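Dihydrodipicolinate synthase (Oceanobacillus iheyensis HTE831, PDB 3D0C) probably catalyses the condensation of pyruvate with aspartate semialdehyde to 4-hydroxy-tetrahydrodipicolinate, a step of lysine biosynthesis. Local coordinates at residues A125-R130 / V153-L157; V176-M180 / F203-A208. The protein carries 1 engineered substitution. One frame throughout, in Å; residues are numbered along the deposited sequence.

Contact 1 of 2, residues A125-R130 / V153-L157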
ATOM      1  N   ALA A 125     -13.150  -5.472  -5.228  1.00 17.33           N
ATOM      2  CA  ALA A 125     -12.434  -6.233  -4.212  1.00 18.58           C
ATOM      3  C   ALA A 125     -12.879  -7.690  -4.306  1.00 18.50           C
ATOM      4  O   ALA A 125     -12.059  -8.604  -4.247  1.00 18.81           O
ATOM      5  CB  ALA A 125     -12.741  -5.678  -2.820  1.00 19.48           C
ATOM      6  N   VAL A 126     -14.182  -7.908  -4.453  1.00 19.15           N
ATOM      7  CA  VAL A 126     -14.692  -9.270  -4.565  1.00 18.00           C
ATOM      8  C   VAL A 126     -14.010  -9.980  -5.742  1.00 18.00           C
ATOM      9  O   VAL A 126     -13.569 -11.124  -5.612  1.00 18.70           O
ATOM     10  CB  VAL A 126     -16.228  -9.281  -4.759  1.00 19.61           C
ATOM     11  CG1 VAL A 126     -16.703 -10.689  -5.082  1.00 17.92           C
ATOM     12  CG2 VAL A 126     -16.915  -8.763  -3.491  1.00 20.26           C
ATOM     13  N   GLU A 127     -13.907  -9.298  -6.879  1.00 15.90           N
ATOM     14  CA  GLU A 127     -13.269  -9.879  -8.065  1.00 19.54           C
ATOM     15  C   GLU A 127     -11.787 -10.173  -7.829  1.00 15.55           C
ATOM     16  O   GLU A 127     -11.268 -11.221  -8.229  1.00 17.83           O
ATOM     17  CB  GLU A 127     -13.430  -8.933  -9.258  1.00 22.83           C
ATOM     18  CG  GLU A 127     -14.870  -8.725  -9.670  1.00 30.85           C
ATOM     19  CD  GLU A 127     -15.550 -10.026 -10.047  1.00 35.72           C
ATOM     20  OE1 GLU A 127     -15.094 -10.667 -11.020  1.00 36.09           O
ATOM     21  OE2 GLU A 127     -16.531 -10.411  -9.366  1.00 38.22           O
ATOM     22  N   TYR A 128     -11.110  -9.236  -7.178  1.00 17.93           N
ATOM     23  CA  TYR A 128      -9.690  -9.368  -6.861  1.00 17.09           C
ATOM     24  C   TYR A 128      -9.475 -10.640  -6.050  1.00 16.39           C
ATOM     25  O   TYR A 128      -8.697 -11.534  -6.429  1.00 15.37           O
ATOM     26  CB  TYR A 128      -9.236  -8.154  -6.040  1.00 17.83           C
ATOM     27  CG  TYR A 128      -7.795  -8.200  -5.601  1.00 23.37           C
ATOM     28  CD1 TYR A 128      -6.770  -7.850  -6.475  1.00 25.93           C
ATOM     29  CD2 TYR A 128      -7.452  -8.606  -4.312  1.00 25.00           C
ATOM     30  CE1 TYR A 128      -5.435  -7.902  -6.076  1.00 27.62           C
ATOM     31  CE2 TYR A 128      -6.128  -8.664  -3.903  1.00 27.18           C
ATOM     32  CZ  TYR A 128      -5.122  -8.310  -4.789  1.00 28.05           C
ATOM     33  OH  TYR A 128      -3.812  -8.370  -4.375  1.00 23.63           O
ATOM     34  N   TYR A 129     -10.177 -10.721  -4.928  1.00 15.54           N
ATOM     35  CA  TYR A 129     -10.057 -11.877  -4.047  1.00 17.52           C
ATOM     36  C   TYR A 129     -10.446 -13.203  -4.682  1.00 17.76           C
ATOM     37  O   TYR A 129      -9.733 -14.195  -4.588  1.00 14.71           O
ATOM     38  CB  TYR A 129     -10.904 -11.663  -2.788  1.00 22.20           C
ATOM     39  CG  TYR A 129     -10.365 -10.604  -1.857  1.00 26.21           C
ATOM     40  CD1 TYR A 129      -9.038 -10.637  -1.425  1.00 26.86           C
ATOM     41  CD2 TYR A 129     -11.183  -9.576  -1.398  1.00 27.39           C
ATOM     42  CE1 TYR A 129      -8.542  -9.667  -0.559  1.00 29.84           C
ATOM     43  CE2 TYR A 129     -10.698  -8.600  -0.529  1.00 30.71           C
ATOM     44  CZ  TYR A 129      -9.376  -8.651  -0.115  1.00 31.77           C
ATOM     45  OH  TYR A 129      -8.891  -7.688   0.737  1.00 29.86           O
ATOM     46  N   ARG A 130     -11.592 -13.229  -5.333  1.00 18.34           N
ATOM     47  CA  ARG A 130     -12.049 -14.470  -5.948  1.00 21.16           C
ATOM     48  C   ARG A 130     -11.132 -15.025  -7.044  1.00 19.62           C
ATOM     49  O   ARG A 130     -10.932 -16.242  -7.128  1.00 20.39           O
ATOM     50  CB  ARG A 130     -13.462 -14.282  -6.503  1.00 24.03           C
ATOM     51  CG  ARG A 130     -14.033 -15.551  -7.095  1.00 30.84           C
ATOM     52  CD  ARG A 130     -15.538 -15.526  -6.987  1.00 35.39           C
ATOM     53  NE  ARG A 130     -16.083 -14.330  -7.607  1.00 38.65           N
ATOM     54  CZ  ARG A 130     -17.214 -13.763  -7.221  1.00 40.51           C
ATOM     55  NH1 ARG A 130     -17.897 -14.293  -6.217  1.00 41.73           N
ATOM     56  NH2 ARG A 130     -17.663 -12.684  -7.845  1.00 41.10           N
ATOM     57  N   VAL A 153     -18.276  -7.790   1.530  1.00 22.83           N
ATOM     58  CA  VAL A 153     -17.252  -8.363   0.653  1.00 21.28           C
ATOM     59  C   VAL A 153     -16.941  -9.749   1.217  1.00 23.26           C
ATOM     60  O   VAL A 153     -16.824 -10.734   0.483  1.00 19.73           O
ATOM     61  CB  VAL A 153     -15.947  -7.531   0.671  1.00 23.08           C
ATOM     62  CG1 VAL A 153     -14.812  -8.300  -0.027  1.00 22.10           C
ATOM     63  CG2 VAL A 153     -16.181  -6.192  -0.003  1.00 21.58           C
ATOM     64  N   ILE A 154     -16.803  -9.797   2.540  1.00 22.19           N
ATOM     65  CA  ILE A 154     -16.525 -11.034   3.250  1.00 23.45           C
ATOM     66  C   ILE A 154     -17.716 -11.988   3.102  1.00 23.13           C
ATOM     67  O   ILE A 154     -17.540 -13.162   2.777  1.00 20.32           O
ATOM     68  CB  ILE A 154     -16.279 -10.764   4.762  1.00 26.43           C
ATOM     69  CG1 ILE A 154     -14.955 -10.020   4.960  1.00 27.88           C
ATOM     70  CG2 ILE A 154     -16.275 -12.074   5.533  1.00 26.82           C
ATOM     71  CD1 ILE A 154     -14.738  -9.519   6.380  1.00 31.62           C
ATOM     72  N   LYS A 155     -18.919 -11.474   3.345  1.00 21.22           N
ATOM     73  CA  LYS A 155     -20.145 -12.271   3.254  1.00 25.41           C
ATOM     74  C   LYS A 155     -20.294 -12.913   1.878  1.00 23.94           C
ATOM     75  O   LYS A 155     -20.655 -14.088   1.758  1.00 23.57           O
ATOM     76  CB  LYS A 155     -21.362 -11.389   3.561  1.00 27.59           C
ATOM     77  CG  LYS A 155     -21.389 -10.881   5.004  1.00 34.97           C
ATOM     78  CD  LYS A 155     -22.451  -9.810   5.240  1.00 41.16           C
ATOM     79  CE  LYS A 155     -23.854 -10.316   4.958  1.00 44.45           C
ATOM     80  NZ  LYS A 155     -24.868  -9.267   5.276  1.00 48.20           N
ATOM     81  N   GLU A 156     -20.005 -12.131   0.847  1.00 22.03           N
ATOM     82  CA  GLU A 156     -20.074 -12.589  -0.536  1.00 25.55           C
ATOM     83  C   GLU A 156     -19.107 -13.742  -0.823  1.00 25.40           C
ATOM     84  O   GLU A 156     -19.448 -14.699  -1.522  1.00 25.41           O
ATOM     85  CB  GLU A 156     -19.750 -11.422  -1.472  1.00 29.48           C
ATOM     86  CG  GLU A 156     -19.378 -11.830  -2.878  1.00 35.93           C
ATOM     87  CD  GLU A 156     -20.568 -11.861  -3.803  1.00 40.96           C
ATOM     88  OE1 GLU A 156     -21.568 -12.529  -3.463  1.00 44.15           O
ATOM     89  OE2 GLU A 156     -20.501 -11.214  -4.872  1.00 42.70           O
ATOM     90  N   LEU A 157     -17.904 -13.655  -0.270  1.00 23.53           N
ATOM     91  CA  LEU A 157     -16.876 -14.668  -0.500  1.00 24.18           C
ATOM     92  C   LEU A 157     -16.878 -15.890   0.416  1.00 22.36           C
ATOM     93  O   LEU A 157     -16.380 -16.953   0.038  1.00 19.07           O
ATOM     94  CB  LEU A 157     -15.499 -14.009  -0.422  1.00 24.76           C
ATOM     95  CG  LEU A 157     -15.232 -12.877  -1.414  1.00 26.41           C
ATOM     96  CD1 LEU A 157     -13.958 -12.150  -1.019  1.00 27.33           C
ATOM     97  CD2 LEU A 157     -15.125 -13.445  -2.818  1.00 27.35           C
TER
HETATM   98  O   HOH W   1     -18.546 -16.119  -3.687  1.00 31.11           O

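Contact 2 of 2, residues V176-M180 / F203-A208. Engineered in segment 176-180: Met-180 (natural residue Ile).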
ATOM      1  N   VAL A 176     -17.289  -6.256  13.840  1.00 18.42           N
ATOM      2  CA  VAL A 176     -16.782  -7.609  13.966  1.00 20.01           C
ATOM      3  C   VAL A 176     -17.865  -8.543  14.457  1.00 19.57           C
ATOM      4  O   VAL A 176     -17.962  -9.684  14.001  1.00 18.66           O
ATOM      5  CB  VAL A 176     -15.553  -7.699  14.911  1.00 22.93           C
ATOM      6  CG1 VAL A 176     -15.930  -7.340  16.336  1.00 24.26           C
ATOM      7  CG2 VAL A 176     -14.984  -9.107  14.850  1.00 25.17           C
ATOM      8  N   THR A 177     -18.695  -8.059  15.376  1.00 19.20           N
ATOM      9  CA  THR A 177     -19.785  -8.874  15.903  1.00 16.24           C
ATOM     10  C   THR A 177     -20.814  -9.137  14.802  1.00 16.97           C
ATOM     11  O   THR A 177     -21.287 -10.258  14.638  1.00 15.98           O
ATOM     12  CB  THR A 177     -20.471  -8.170  17.092  1.00 18.25           C
ATOM     13  OG1 THR A 177     -19.498  -7.915  18.115  1.00 17.65           O
ATOM     14  CG2 THR A 177     -21.585  -9.039  17.669  1.00 17.58           C
ATOM     15  N   GLN A 178     -21.156  -8.103  14.042  1.00 16.53           N
ATOM     16  CA  GLN A 178     -22.128  -8.255  12.964  1.00 17.62           C
ATOM     17  C   GLN A 178     -21.701  -9.260  11.890  1.00 20.07           C
ATOM     18  O   GLN A 178     -22.430 -10.213  11.595  1.00 18.29           O
ATOM     19  CB  GLN A 178     -22.390  -6.910  12.301  1.00 20.36           C
ATOM     20  CG  GLN A 178     -23.111  -5.903  13.176  1.00 22.11           C
ATOM     21  CD  GLN A 178     -22.963  -4.492  12.639  1.00 28.13           C
ATOM     22  OE1 GLN A 178     -22.758  -4.293  11.437  1.00 29.55           O
ATOM     23  NE2 GLN A 178     -23.071  -3.505  13.520  1.00 29.51           N
ATOM     24  N   VAL A 179     -20.526  -9.056  11.300  1.00 19.22           N
ATOM     25  CA  VAL A 179     -20.073  -9.959  10.249  1.00 20.93           C
ATOM     26  C   VAL A 179     -19.995 -11.418  10.716  1.00 21.57           C
ATOM     27  O   VAL A 179     -20.379 -12.329   9.979  1.00 22.41           O
ATOM     28  CB  VAL A 179     -18.707  -9.502   9.650  1.00 20.98           C
ATOM     29  CG1 VAL A 179     -17.583  -9.726  10.640  1.00 20.71           C
ATOM     30  CG2 VAL A 179     -18.441 -10.246   8.360  1.00 23.37           C
HETATM   31  N   MSE A 180     -19.532 -11.647  11.940  1.00 22.40           N
HETATM   32  CA  MSE A 180     -19.430 -13.017  12.445  1.00 27.11           C
HETATM   33  C   MSE A 180     -20.776 -13.699  12.681  1.00 26.38           C
HETATM   34  O   MSE A 180     -20.885 -14.930  12.604  1.00 26.39           O
HETATM   35  CB  MSE A 180     -18.600 -13.051  13.725  1.00 28.22           C
HETATM   36  CG  MSE A 180     -17.151 -12.667  13.482  1.00 36.32           C
HETATM   37 SE   MSE A 180     -15.994 -13.101  14.955  1.00 60.18          SE
HETATM   38  CE  MSE A 180     -16.686 -11.797  16.208  1.00 40.10           C
ATOM     39  N   PHE A 203     -12.410  -9.245  20.751  1.00 15.67           N
ATOM     40  CA  PHE A 203     -12.797  -9.989  19.557  1.00 16.12           C
ATOM     41  C   PHE A 203     -13.329 -11.361  19.938  1.00 16.90           C
ATOM     42  O   PHE A 203     -14.268 -11.863  19.313  1.00 17.07           O
ATOM     43  CB  PHE A 203     -11.605 -10.166  18.620  1.00 18.27           C
ATOM     44  CG  PHE A 203     -11.428  -9.041  17.639  1.00 21.20           C
ATOM     45  CD1 PHE A 203     -11.249  -7.732  18.081  1.00 23.29           C
ATOM     46  CD2 PHE A 203     -11.428  -9.292  16.273  1.00 22.28           C
ATOM     47  CE1 PHE A 203     -11.075  -6.689  17.171  1.00 25.78           C
ATOM     48  CE2 PHE A 203     -11.254  -8.259  15.358  1.00 25.15           C
ATOM     49  CZ  PHE A 203     -11.075  -6.953  15.806  1.00 23.09           C
ATOM     50  N   TYR A 204     -12.711 -11.960  20.956  1.00 15.47           N
ATOM     51  CA  TYR A 204     -13.102 -13.284  21.436  1.00 19.21           C
ATOM     52  C   TYR A 204     -14.501 -13.268  22.011  1.00 19.57           C
ATOM     53  O   TYR A 204     -15.303 -14.167  21.748  1.00 20.88           O
ATOM     54  CB  TYR A 204     -12.127 -13.787  22.503  1.00 23.40           C
ATOM     55  CG  TYR A 204     -11.120 -14.771  21.975  1.00 28.67           C
ATOM     56  CD1 TYR A 204     -10.118 -14.365  21.094  1.00 32.67           C
ATOM     57  CD2 TYR A 204     -11.179 -16.119  22.334  1.00 31.05           C
ATOM     58  CE1 TYR A 204      -9.197 -15.273  20.580  1.00 34.13           C
ATOM     59  CE2 TYR A 204     -10.263 -17.040  21.825  1.00 32.00           C
ATOM     60  CZ  TYR A 204      -9.274 -16.609  20.948  1.00 34.47           C
ATOM     61  OH  TYR A 204      -8.358 -17.497  20.434  1.00 34.32           O
ATOM     62  N   HIS A 205     -14.794 -12.248  22.806  1.00 21.48           N
ATOM     63  CA  HIS A 205     -16.121 -12.132  23.383  1.00 22.27           C
ATOM     64  C   HIS A 205     -17.136 -12.021  22.249  1.00 23.32           C
ATOM     65  O   HIS A 205     -18.279 -12.462  22.387  1.00 22.77           O
ATOM     66  CB  HIS A 205     -16.215 -10.901  24.287  1.00 25.79           C
ATOM     67  CG  HIS A 205     -17.600 -10.626  24.778  1.00 28.64           C
ATOM     68  ND1 HIS A 205     -18.273 -11.481  25.628  1.00 29.32           N
ATOM     69  CD2 HIS A 205     -18.460  -9.617  24.506  1.00 28.79           C
ATOM     70  CE1 HIS A 205     -19.484 -11.011  25.853  1.00 31.81           C
ATOM     71  NE2 HIS A 205     -19.626  -9.880  25.183  1.00 31.72           N
ATOM     72  N   ALA A 206     -16.708 -11.443  21.126  1.00 23.60           N
ATOM     73  CA  ALA A 206     -17.580 -11.266  19.967  1.00 23.88           C
ATOM     74  C   ALA A 206     -17.746 -12.545  19.141  1.00 24.46           C
ATOM     75  O   ALA A 206     -18.712 -12.683  18.391  1.00 26.78           O
ATOM     76  CB  ALA A 206     -17.053 -10.121  19.082  1.00 22.99           C
ATOM     77  N   GLY A 207     -16.812 -13.479  19.278  1.00 23.65           N
ATOM     78  CA  GLY A 207     -16.915 -14.725  18.537  1.00 23.93           C
ATOM     79  C   GLY A 207     -15.641 -15.211  17.864  1.00 22.20           C
ATOM     80  O   GLY A 207     -15.597 -16.339  17.374  1.00 21.50           O
ATOM     81  N   ALA A 208     -14.603 -14.377  17.826  1.00 22.03           N
ATOM     82  CA  ALA A 208     -13.346 -14.781  17.197  1.00 21.49           C
ATOM     83  C   ALA A 208     -12.813 -16.042  17.878  1.00 21.49           C
ATOM     84  O   ALA A 208     -13.095 -16.283  19.048  1.00 21.48           O
ATOM     85  CB  ALA A 208     -12.322 -13.648  17.280  1.00 20.69           C
TER

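Contact 1 of 2, residues A125-R130 / V153-L157
Arg-130 of helix 122-135 meets Leu-157 and comes near Glu-156 of helix 152-157, and it repays being followed outward. Arg-130 CB lies 4.1 Å from Leu-157 CD2, so the root of a charged side chain serves as apolar surface. Beyond CB the chain runs out with CG anti to the backbone N (chi1 -177°) and bends at chi3 (55°), a turn that brings the guanidinium back over its own helix, with Val-126 CG1 over one face, displaced from its centre. The two terminal nitrogens have different partners. Arg-130 NH2 forms a salt bridge with Glu-127 OE2 at 3.0 Å, meeting the oxygen on its syn side but tilted out of both planes; Arg-130 NH1 is only near Glu-156 OE2, at 4.3 Å, and reaches weakly a water that donates to Glu-156 O. Beside these polar groups Val-126 CG1 packs 3.6 Å from Glu-156 CG and 3.9 Å from Leu-157 CD2, while Leu-157 CD1 presses on Tyr-129 CB at 3.6 Å. An alanine in place of Val-126 removes both methyls, and would probably leave Glu-156 CG and Leu-157 CD2 facing a gap and the guanidinium freer to turn. The segments, their axes 10.0 Å apart and crossing at -44°, are neighbouring outer helices of the TIM barrel; Tyr-129 and Leu-157 both rest inward on Ile-142 of strand 140-144, which runs between them in sequence.

Contact 2 of 2, residues V176-M180 / F203-A208
Val-176 and Phe-203 meet at a slant: Val-176 CG2 approaches the ring obliquely, 3.8 Å from Phe-203 CD2. The branch reaches the ring because it stands anti to the valine's backbone N, while the other methyl, CG1, sits between N and the carbonyl carbon (chi1 65°) and turns to Ala-206 CB. The two methyls of Val-176 therefore serve two residues of the other helix. Ala-206 CB also lies 3.4 Å from Thr-177 OG1; that hydroxyl is hydrogen-bonded to Ile-173 O within its own helix, so its approach to the alanine is mere packing. The third element is selenomethionine Met-180, an engineered replacement of a natural isoleucine. Its chain runs across to the other helix and bends at chi3 (-69°), laying CE against the Ala-206 peptide and Met-180 SE 3.4 Å from Ala-208 N. The close fit of CE there is doubtful. The end it meets is a Schellman motif: Ala-208 N bonds back to Phe-203 O at 2.9 Å, Gly-207 N to Tyr-204 O at 3.0 Å, and Gly-207 takes a positive phi (135°) that suits glycine. Helices 173-182 and 196-206 are neighbours outside the TIM barrel, Val-176 and Phe-203 both packing on Tyr-168 of strand 163-168. Chemically, no hydrogen bond or charge pair joins the two segments; the contact rests on van der Waals packing, of side chain on side chain and of Met-180 on the helix-end peptides.

Both contacts illustrate one rule of the TIM barrel: helices that follow successive strands pack side by side outside it. Contact 1 joins the helices after strands 109-112 and 140-144, contact 2 those after 163-168 and 190-193, so no element is shared, yet the pairs are contiguous, touching where Ile-154 CG2 lies 4.0 Å from Val-179 CG2. Their centres are about 20 Å apart. Contact 1 is the more buried and adds a charged, hydrated outer border to its apolar interior; the second subunit also packs near it. Contact 2 is only partly buried, lacks charges, and takes in the loop residues Gly-207 and Ala-208 just after a helix, whereas every residue of contact 1 is helical.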